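Local coordinates for Nitrate/nitrite sensor protein NarX (Escherichia coli K12, PDB 3EZI) that senses nitrate and nitrite through this periplasmic domain of a membrane histidine kinase, and signals nitrate to NarL and both anions to NarP, at residues S16-A21 and I33-Q38. Sequence-based numbering, arbitrary orientation.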
# COMPACT_ATOMS: atom_id res chain seq x y z
N SER A 16 -3.88 -4.14 -3.03
CA SER A 16 -2.98 -4.15 -4.19
C SER A 16 -3.18 -5.44 -5.01
O SER A 16 -3.15 -5.40 -6.24
CB SER A 16 -1.51 -4.01 -3.75
OG SER A 16 -0.99 -5.21 -3.24
N TYR A 17 -3.40 -6.58 -4.35
CA TYR A 17 -3.64 -7.82 -5.09
C TYR A 17 -4.95 -7.69 -5.84
O TYR A 17 -5.07 -8.21 -6.95
CB TYR A 17 -3.76 -9.06 -4.17
CG TYR A 17 -2.50 -9.50 -3.43
CD1 TYR A 17 -1.25 -9.35 -3.98
CD2 TYR A 17 -2.61 -10.14 -2.19
CE1 TYR A 17 -0.08 -9.83 -3.30
CE2 TYR A 17 -1.46 -10.64 -1.51
CZ TYR A 17 -0.21 -10.47 -2.08
OH TYR A 17 0.91 -10.99 -1.45
N ARG A 18 -5.96 -7.07 -5.20
CA ARG A 18 -7.29 -6.86 -5.81
C ARG A 18 -7.22 -6.00 -7.10
O ARG A 18 -7.87 -6.31 -8.10
CB ARG A 18 -8.22 -6.16 -4.81
CG ARG A 18 -9.29 -7.01 -4.19
CD ARG A 18 -10.59 -6.21 -3.99
NE ARG A 18 -10.34 -4.88 -3.44
CZ ARG A 18 -11.13 -4.31 -2.54
NH1 ARG A 18 -12.20 -4.96 -2.12
NH2 ARG A 18 -10.83 -3.12 -2.04
N LEU A 19 -6.45 -4.91 -7.05
CA LEU A 19 -6.26 -4.06 -8.22
C LEU A 19 -5.48 -4.78 -9.30
O LEU A 19 -5.76 -4.62 -10.48
CB LEU A 19 -5.53 -2.73 -7.83
CG LEU A 19 -6.48 -1.61 -7.43
CD1 LEU A 19 -5.68 -0.43 -6.82
CD2 LEU A 19 -7.22 -1.15 -8.69
N LEU A 20 -4.50 -5.60 -8.92
CA LEU A 20 -3.74 -6.31 -9.97
C LEU A 20 -4.66 -7.27 -10.72
O LEU A 20 -4.51 -7.46 -11.93
CB LEU A 20 -2.57 -7.10 -9.37
CG LEU A 20 -1.58 -7.89 -10.28
CD1 LEU A 20 -0.81 -6.95 -11.21
CD2 LEU A 20 -0.57 -8.66 -9.36
N ALA A 21 -5.57 -7.91 -9.99
CA ALA A 21 -6.50 -8.87 -10.57
C ALA A 21 -7.49 -8.20 -11.52
O ALA A 21 -8.09 -8.87 -12.40
CB ALA A 21 -7.25 -9.63 -9.44
N ILE A 33 -9.22 2.47 -6.28
CA ILE A 33 -8.06 3.33 -6.16
C ILE A 33 -8.32 4.34 -5.05
O ILE A 33 -7.46 4.61 -4.21
CB ILE A 33 -7.71 3.97 -7.54
CG1 ILE A 33 -7.37 2.87 -8.55
CG2 ILE A 33 -6.50 4.96 -7.41
CD1 ILE A 33 -7.14 3.43 -9.99
N LYS A 34 -9.53 4.86 -5.00
CA LYS A 34 -9.87 5.83 -3.95
C LYS A 34 -9.78 5.23 -2.55
O LYS A 34 -9.25 5.84 -1.60
CB LYS A 34 -11.30 6.38 -4.20
CG LYS A 34 -11.69 7.45 -3.18
CD LYS A 34 -10.70 8.61 -3.26
CE LYS A 34 -10.94 9.75 -2.26
NZ LYS A 34 -9.93 10.84 -2.50
N GLU A 35 -10.30 4.02 -2.40
CA GLU A 35 -10.27 3.32 -1.13
C GLU A 35 -8.82 3.10 -0.70
O GLU A 35 -8.45 3.30 0.46
CB GLU A 35 -10.98 1.98 -1.28
CG GLU A 35 -11.34 1.28 0.01
CD GLU A 35 -12.11 -0.00 -0.27
OE1 GLU A 35 -13.06 0.04 -1.08
OE2 GLU A 35 -11.76 -1.05 0.33
N MET A 36 -7.97 2.72 -1.66
CA MET A 36 -6.57 2.47 -1.34
C MET A 36 -5.86 3.77 -0.93
O MET A 36 -5.02 3.78 -0.01
CB MET A 36 -5.90 1.81 -2.55
CG MET A 36 -4.65 1.13 -2.21
SD MET A 36 -4.05 0.12 -3.58
CE MET A 36 -2.62 -0.46 -2.77
N GLU A 37 -6.20 4.88 -1.58
CA GLU A 37 -5.59 6.17 -1.20
C GLU A 37 -5.97 6.58 0.25
O GLU A 37 -5.12 7.05 1.06
CB GLU A 37 -6.06 7.27 -2.17
CG GLU A 37 -5.43 8.62 -1.88
CD GLU A 37 -5.97 9.73 -2.77
OE1 GLU A 37 -5.30 10.78 -2.86
OE2 GLU A 37 -7.07 9.56 -3.36
N GLN A 38 -7.23 6.36 0.62
CA GLN A 38 -7.69 6.74 1.95
C GLN A 38 -6.98 5.92 3.02
O GLN A 38 -6.74 6.40 4.13
CB GLN A 38 -9.20 6.50 2.10
CG GLN A 38 -10.03 7.13 1.00
CD GLN A 38 -10.46 8.55 1.31
OE1 GLN A 38 -9.65 9.40 1.66
NE2 GLN A 38 -11.76 8.83 1.15
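Leu19 and Met36 meet on the buried side of two nearly antiparallel helix segments, whose axes run 160° apart and come within 10.9 Å. The Leu19 methyl CD1 lies 3.7 Å from Met36 SD, while Ile33 CG1 rests against both methyls, nearest CD2 at 4.0 Å. Methionine suits its place because an unbranched chain can span the distance between the axes: with CG anti to the backbone N (chi1 -161°) and the rest extended, it carries CE to 3.8 Å from Ser16 CB. Small Ser16 lets that methyl approach its backbone; in one of its two conformers, OG bonds to Arg13 O. Trp65 of helix 55-75 and Phe89 of helix 82-99 also touch Met36.

The outer side is looser and polar. In one of two Glu35 conformers, Arg18 NH2 donates to Glu35 OE2 over 3.3 Å, a long salt bridge that is probably not always formed. The N-H approaches from above the carboxylate plane, the two planes standing 83° apart. Long, flexible charged chains suit this solvent-facing edge. The contact is antiparallel packing of helices 3-22 and 30-40 within the four-helix bundle of the NarX sensor domain.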